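Local coordinates for chemotactic transducer PctC (Pseudomonas aeruginosa, PDB 5LTV), which senses amino acids and gamma-aminobutyrate through its Cache ligand-binding domain, probably passing the signal on to the chemotaxis machinery, at residues T45-R56 with M169-L178. Numbering follows the deposited sequence. Where two conformers were deposited one is given.
Sequences TASNIQSWLEGR and MKLETLTAIL. With SO4 (sulfate ion), chain J.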
ATOM      1  N   THR A  45       7.169  16.155  -2.105  1.00 40.17           N
ATOM      2  CA  THR A  45       7.237  14.896  -1.357  1.00 36.02           C
ATOM      3  C   THR A  45       6.061  14.007  -1.720  1.00 35.96           C
ATOM      4  O   THR A  45       6.228  12.800  -1.918  1.00 36.64           O
ATOM      5  CB  THR A  45       7.269  15.161   0.147  1.00 35.39           C
ATOM      6  OG1 THR A  45       8.416  15.950   0.448  1.00 37.86           O
ATOM      7  CG2 THR A  45       7.385  13.884   0.920  1.00 36.65           C
ATOM      8  N   ALA A  46       4.883  14.619  -1.894  1.00 36.39           N
ATOM      9  CA  ALA A  46       3.690  13.882  -2.272  1.00 37.70           C
ATOM     10  C   ALA A  46       3.791  13.364  -3.697  1.00 37.37           C
ATOM     11  O   ALA A  46       3.425  12.218  -3.976  1.00 38.51           O
ATOM     12  CB  ALA A  46       2.457  14.768  -2.122  1.00 37.45           C
ATOM     13  N   SER A  47       4.273  14.187  -4.613  1.00 36.59           N
ATOM     14  CA  SER A  47       4.322  13.697  -5.979  1.00 38.21           C
ATOM     15  C   SER A  47       5.387  12.612  -6.128  1.00 37.08           C
ATOM     16  O   SER A  47       5.271  11.765  -7.020  1.00 37.56           O
ATOM     17  CB  SER A  47       4.532  14.866  -6.953  1.00 35.90           C
ATOM     18  OG  SER A  47       5.743  15.548  -6.664  1.00 40.54           O
ATOM     19  N   ASN A  48       6.380  12.575  -5.233  1.00 35.38           N
ATOM     20  CA  ASN A  48       7.356  11.490  -5.262  1.00 34.97           C
ATOM     21  C   ASN A  48       6.733  10.171  -4.795  1.00 33.45           C
ATOM     22  O   ASN A  48       6.781   9.159  -5.503  1.00 36.08           O
ATOM     23  CB  ASN A  48       8.566  11.829  -4.400  1.00 35.20           C
ATOM     24  CG  ASN A  48       9.733  10.879  -4.651  1.00 38.07           C
ATOM     25  OD1 ASN A  48      10.043  10.556  -5.793  1.00 42.63           O
ATOM     26  ND2 ASN A  48      10.344  10.406  -3.604  1.00 34.84           N
ATOM     27  N   ILE A  49       6.139  10.160  -3.609  1.00 30.46           N
ATOM     28  CA  ILE A  49       5.486   8.939  -3.163  1.00 29.55           C
ATOM     29  C   ILE A  49       4.351   8.562  -4.113  1.00 29.71           C
ATOM     30  O   ILE A  49       4.101   7.372  -4.339  1.00 32.71           O
ATOM     31  CB  ILE A  49       5.052   9.093  -1.681  1.00 31.87           C
ATOM     32  CG1 ILE A  49       4.882   7.736  -1.039  1.00 33.74           C
ATOM     33  CG2 ILE A  49       3.795   9.843  -1.532  1.00 36.04           C
ATOM     34  CD1 ILE A  49       6.205   7.047  -0.837  1.00 37.64           C
ATOM     35  N   GLN A  50       3.694   9.546  -4.754  1.00 30.32           N
ATOM     36  CA  GLN A  50       2.658   9.226  -5.756  1.00 29.78           C
ATOM     37  C   GLN A  50       3.236   8.443  -6.928  1.00 31.96           C
ATOM     38  O   GLN A  50       2.703   7.386  -7.317  1.00 36.05           O
ATOM     39  CB  GLN A  50       2.000  10.492  -6.281  1.00 31.67           C
ATOM     40  CG  GLN A  50       1.215  10.275  -7.594  1.00 34.23           C
ATOM     41  CD  GLN A  50       0.638  11.586  -8.161  1.00 39.64           C
ATOM     42  OE1 GLN A  50       0.915  12.674  -7.646  1.00 37.98           O
ATOM     43  NE2 GLN A  50      -0.182  11.478  -9.200  1.00 38.38           N
ATOM     44  N   SER A  51       4.319   8.958  -7.520  1.00 32.34           N
ATOM     45  CA  SER A  51       4.951   8.253  -8.635  1.00 32.53           C
ATOM     46  C   SER A  51       5.406   6.861  -8.223  1.00 30.64           C
ATOM     47  O   SER A  51       5.227   5.888  -8.968  1.00 30.57           O
ATOM     48  CB  SER A  51       6.149   9.044  -9.171  1.00 32.20           C
ATOM     49  OG  SER A  51       5.733  10.099  -9.972  1.00 31.92           O
ATOM     50  N   TRP A  52       6.012   6.748  -7.041  1.00 29.23           N
ATOM     51  CA  TRP A  52       6.502   5.450  -6.603  1.00 26.92           C
ATOM     52  C   TRP A  52       5.362   4.452  -6.457  1.00 27.69           C
ATOM     53  O   TRP A  52       5.432   3.349  -7.004  1.00 26.30           O
ATOM     54  CB  TRP A  52       7.259   5.598  -5.293  1.00 27.92           C
ATOM     55  CG  TRP A  52       8.136   4.413  -4.938  1.00 24.74           C
ATOM     56  CD1 TRP A  52       9.468   4.304  -5.152  1.00 23.25           C
ATOM     57  CD2 TRP A  52       7.737   3.218  -4.254  1.00 25.55           C
ATOM     58  NE1 TRP A  52       9.936   3.104  -4.667  1.00 29.10           N
ATOM     59  CE2 TRP A  52       8.893   2.415  -4.106  1.00 25.99           C
ATOM     60  CE3 TRP A  52       6.514   2.738  -3.761  1.00 25.71           C
ATOM     61  CZ2 TRP A  52       8.864   1.152  -3.491  1.00 21.80           C
ATOM     62  CZ3 TRP A  52       6.487   1.485  -3.163  1.00 27.95           C
ATOM     63  CH2 TRP A  52       7.665   0.707  -3.012  1.00 24.58           C
ATOM     64  N   LEU A  53       4.313   4.813  -5.704  1.00 32.30           N
ATOM     65  CA  LEU A  53       3.127   3.945  -5.550  1.00 29.20           C
ATOM     66  C   LEU A  53       2.453   3.650  -6.898  1.00 29.36           C
ATOM     67  O   LEU A  53       2.023   2.513  -7.150  1.00 29.99           O
ATOM     68  CB  LEU A  53       2.127   4.612  -4.589  1.00 26.99           C
ATOM     69  CG  LEU A  53       2.569   4.746  -3.102  1.00 27.26           C
ATOM     70  CD1 LEU A  53       1.672   5.655  -2.258  1.00 26.01           C
ATOM     71  CD2 LEU A  53       2.606   3.338  -2.522  1.00 27.70           C
ATOM     72  N   GLU A  54       2.364   4.656  -7.783  1.00 24.08           N
ATOM     73  CA  GLU A  54       1.700   4.431  -9.070  1.00 25.80           C
ATOM     74  C   GLU A  54       2.430   3.379  -9.899  1.00 27.02           C
ATOM     75  O   GLU A  54       1.787   2.545 -10.553  1.00 23.42           O
ATOM     76  CB  GLU A  54       1.565   5.746  -9.849  1.00 29.10           C
ATOM     77  CG  GLU A  54       0.371   6.606  -9.326  1.00 33.61           C
ATOM     78  CD  GLU A  54       0.156   7.962 -10.036  1.00 37.64           C
ATOM     79  OE1 GLU A  54       1.095   8.521 -10.637  1.00 38.87           O
ATOM     80  OE2 GLU A  54      -0.971   8.482  -9.949  1.00 43.86           O
ATOM     81  N   GLY A  55       3.774   3.389  -9.867  1.00 23.03           N
ATOM     82  CA  GLY A  55       4.538   2.361 -10.559  1.00 22.46           C
ATOM     83  C   GLY A  55       4.226   0.977 -10.018  1.00 28.73           C
ATOM     84  O   GLY A  55       4.012   0.026 -10.783  1.00 29.66           O
ATOM     85  N   ARG A  56       4.152   0.854  -8.687  1.00 26.41           N
ATOM     86  CA  ARG A  56       3.759  -0.427  -8.110  1.00 27.34           C
ATOM     87  C   ARG A  56       2.330  -0.806  -8.514  1.00 27.98           C
ATOM     88  O   ARG A  56       2.057  -1.959  -8.867  1.00 30.51           O
ATOM     89  CB  ARG A  56       3.938  -0.369  -6.584  1.00 26.70           C
ATOM     90  CG  ARG A  56       5.234  -1.036  -6.139  1.00 24.74           C
ATOM     91  CD  ARG A  56       6.470  -0.353  -6.802  1.00 26.86           C
ATOM     92  NE  ARG A  56       7.715  -0.886  -6.270  1.00 28.18           N
ATOM     93  CZ  ARG A  56       8.900  -0.309  -6.395  1.00 27.89           C
ATOM     94  NH1 ARG A  56       9.036   0.861  -7.015  1.00 25.40           N
ATOM     95  NH2 ARG A  56       9.951  -0.899  -5.842  1.00 26.22           N
ATOM     96  N   MET A 169       4.243  -4.576   0.012  1.00 27.43           N
ATOM     97  CA  MET A 169       5.517  -3.940   0.267  1.00 31.86           C
ATOM     98  C   MET A 169       5.652  -3.574   1.742  1.00 27.68           C
ATOM     99  O   MET A 169       4.677  -3.197   2.387  1.00 28.26           O
ATOM    100  CB  MET A 169       5.672  -2.709  -0.636  1.00 32.03           C
ATOM    101  CG  MET A 169       4.508  -1.830  -0.636  1.00 36.87           C
ATOM    102  SD  MET A 169       4.091  -1.336  -2.322  1.00 41.02           S
ATOM    103  CE  MET A 169       2.594  -2.298  -2.598  1.00 38.03           C
ATOM    104  N   LYS A 170       6.868  -3.717   2.261  0.57 28.62           N
ATOM    105  CA  LYS A 170       7.163  -3.347   3.642  0.57 30.37           C
ATOM    106  C   LYS A 170       6.991  -1.851   3.870  0.57 31.23           C
ATOM    107  O   LYS A 170       7.347  -1.023   3.023  0.57 32.07           O
ATOM    108  CB  LYS A 170       8.590  -3.759   4.005  0.57 31.43           C
ATOM    109  CG  LYS A 170       8.789  -5.265   4.080  0.57 34.48           C
ATOM    110  CD  LYS A 170      10.264  -5.648   4.046  0.57 35.31           C
ATOM    111  CE  LYS A 170      11.060  -4.813   5.009  0.57 37.72           C
ATOM    112  NZ  LYS A 170      12.535  -4.990   4.795  0.57 39.47           N
ATOM    113  N   LEU A 171       6.434  -1.511   5.034  1.00 32.78           N
ATOM    114  CA  LEU A 171       6.260  -0.110   5.390  1.00 35.98           C
ATOM    115  C   LEU A 171       7.588   0.631   5.489  1.00 38.00           C
ATOM    116  O   LEU A 171       7.647   1.820   5.166  1.00 36.40           O
ATOM    117  CB  LEU A 171       5.516   0.014   6.725  1.00 37.05           C
ATOM    118  CG  LEU A 171       4.070  -0.429   6.850  1.00 39.14           C
ATOM    119  CD1 LEU A 171       3.500   0.309   8.067  1.00 37.97           C
ATOM    120  CD2 LEU A 171       3.236  -0.165   5.581  1.00 39.26           C
ATOM    121  N   GLU A 172       8.664  -0.038   5.938  0.51 40.33           N
ATOM    122  CA  GLU A 172       9.941   0.674   6.053  0.51 40.89           C
ATOM    123  C   GLU A 172      10.468   1.084   4.680  0.51 39.56           C
ATOM    124  O   GLU A 172      11.096   2.142   4.553  0.51 39.06           O
ATOM    125  CB  GLU A 172      10.986  -0.151   6.830  0.51 41.71           C
ATOM    126  CG  GLU A 172      11.608  -1.358   6.118  0.51 44.98           C
ATOM    127  CD  GLU A 172      12.738  -2.045   6.936  0.51 49.20           C
ATOM    128  OE1 GLU A 172      13.586  -1.335   7.526  0.51 50.51           O
ATOM    129  OE2 GLU A 172      12.781  -3.300   6.989  0.51 48.50           O
ATOM    130  N   THR A 173      10.187   0.288   3.645  1.00 36.66           N
ATOM    131  CA  THR A 173      10.536   0.685   2.287  1.00 36.00           C
ATOM    132  C   THR A 173       9.852   1.987   1.891  1.00 37.23           C
ATOM    133  O   THR A 173      10.477   2.887   1.307  1.00 39.81           O
ATOM    134  CB  THR A 173      10.129  -0.418   1.311  1.00 41.46           C
ATOM    135  OG1 THR A 173      10.641  -1.674   1.765  1.00 42.50           O
ATOM    136  CG2 THR A 173      10.624  -0.096  -0.112  1.00 40.73           C
ATOM    137  N   LEU A 174       8.548   2.090   2.165  1.00 36.54           N
ATOM    138  CA  LEU A 174       7.815   3.306   1.829  1.00 38.93           C
ATOM    139  C   LEU A 174       8.263   4.461   2.695  1.00 38.48           C
ATOM    140  O   LEU A 174       8.411   5.595   2.202  1.00 39.06           O
ATOM    141  CB  LEU A 174       6.312   3.089   1.964  1.00 40.29           C
ATOM    142  CG  LEU A 174       5.726   2.038   1.000  1.00 42.37           C
ATOM    143  CD1 LEU A 174       4.274   1.726   1.256  1.00 44.42           C
ATOM    144  CD2 LEU A 174       5.866   2.613  -0.319  1.00 45.36           C
ATOM    145  N   THR A 175       8.502   4.200   3.986  1.00 34.11           N
ATOM    146  CA  THR A 175       8.868   5.291   4.874  1.00 38.83           C
ATOM    147  C   THR A 175      10.199   5.900   4.464  1.00 40.57           C
ATOM    148  O   THR A 175      10.357   7.129   4.473  1.00 43.85           O
ATOM    149  CB  THR A 175       8.904   4.811   6.321  1.00 40.20           C
ATOM    150  OG1 THR A 175       7.647   4.219   6.642  1.00 40.30           O
ATOM    151  CG2 THR A 175       9.179   5.984   7.270  1.00 37.69           C
ATOM    152  N   ALA A 176      11.150   5.064   4.055  1.00 39.51           N
ATOM    153  CA  ALA A 176      12.408   5.542   3.487  1.00 41.30           C
ATOM    154  C   ALA A 176      12.187   6.470   2.291  1.00 41.11           C
ATOM    155  O   ALA A 176      12.796   7.543   2.217  1.00 39.18           O
ATOM    156  CB  ALA A 176      13.261   4.356   3.072  1.00 41.29           C
ATOM    157  N   ILE A 177      11.350   6.055   1.318  1.00 42.06           N
ATOM    158  CA  ILE A 177      11.043   6.920   0.172  1.00 42.29           C
ATOM    159  C   ILE A 177      10.554   8.281   0.648  1.00 45.37           C
ATOM    160  O   ILE A 177      10.992   9.318   0.151  1.00 44.75           O
ATOM    161  CB  ILE A 177       9.994   6.284  -0.758  1.00 42.15           C
ATOM    162  CG1 ILE A 177      10.339   4.851  -1.133  1.00 44.92           C
ATOM    163  CG2 ILE A 177       9.853   7.136  -2.024  1.00 41.43           C
ATOM    164  CD1 ILE A 177      11.419   4.765  -2.166  1.00 45.00           C
ATOM    165  N   LEU A 178       9.621   8.282   1.613  1.00 47.72           N
ATOM    166  CA  LEU A 178       9.000   9.509   2.114  1.00 46.69           C
ATOM    167  C   LEU A 178      10.018  10.456   2.735  1.00 50.41           C
ATOM    168  O   LEU A 178       9.943  11.674   2.526  1.00 54.97           O
ATOM    169  CB  LEU A 178       7.927   9.150   3.137  1.00 47.45           C
ATOM    170  CG  LEU A 178       6.805  10.146   3.279  1.00 48.45           C
ATOM    171  CD1 LEU A 178       5.921  10.160   2.024  1.00 49.93           C
ATOM    172  CD2 LEU A 178       6.004   9.786   4.499  1.00 48.87           C
TER
HETATM  173  S   SO4 J 303      12.886   1.054  -6.013  1.00 67.22           S
HETATM  174  O1  SO4 J 303      12.676   1.755  -4.725  1.00 67.07           O
HETATM  175  O2  SO4 J 303      14.167   1.430  -6.617  1.00 66.70           O
HETATM  176  O3  SO4 J 303      11.834   1.438  -6.966  1.00 67.08           O
HETATM  177  O4  SO4 J 303      12.888  -0.397  -5.834  1.00 65.26           O
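W52 and I177 meet where helix 45-56 crosses the short helix 171-178, the axes 10.0 Å apart at their closest and running roughly antiparallel at 143°. The backbones come nearest at I49 and L178, whose CA atoms are 6.4 Å apart, and are farther apart at R56 and M169. No hydrogen bond joins the segments directly; apolar and aromatic contacts of side chains hold them together. With CG anti to the backbone N (chi1 -164°), W52 reaches across to the short helix. I177 lays CG1 over one indole face, a CH-pi contact 4.0 Å from the centroid of the five-membered ring, while R56 puts NH1 above the opposite face. At the ring edge M169 SD makes a Met-aromatic contact, 3.8 Å from W52 CZ3. In this crystal W52 NE1 also donates a nearly straight bond (168°) to O1 of a sulfate, probably from the crystallisation liquor. R56 holds the same ion with NH1 on O3 (2.9 Å) and NH2 on O4 (3.0 Å); R56 NE is held by N90 O. Farther along, I49 CD1 rests on I177 CG2 at 3.8 Å, and L178 CD1 packs against I49 CB. L53 and L174 extend this apolar seam towards M151 and L149 of strand 147-157. Such packing fits the double Cache (dCache) fold: the long helix 34-68 spans both antiparallel sheets, and helix 171-178 leads from the sheet of the GABA-binding module towards the second sheet.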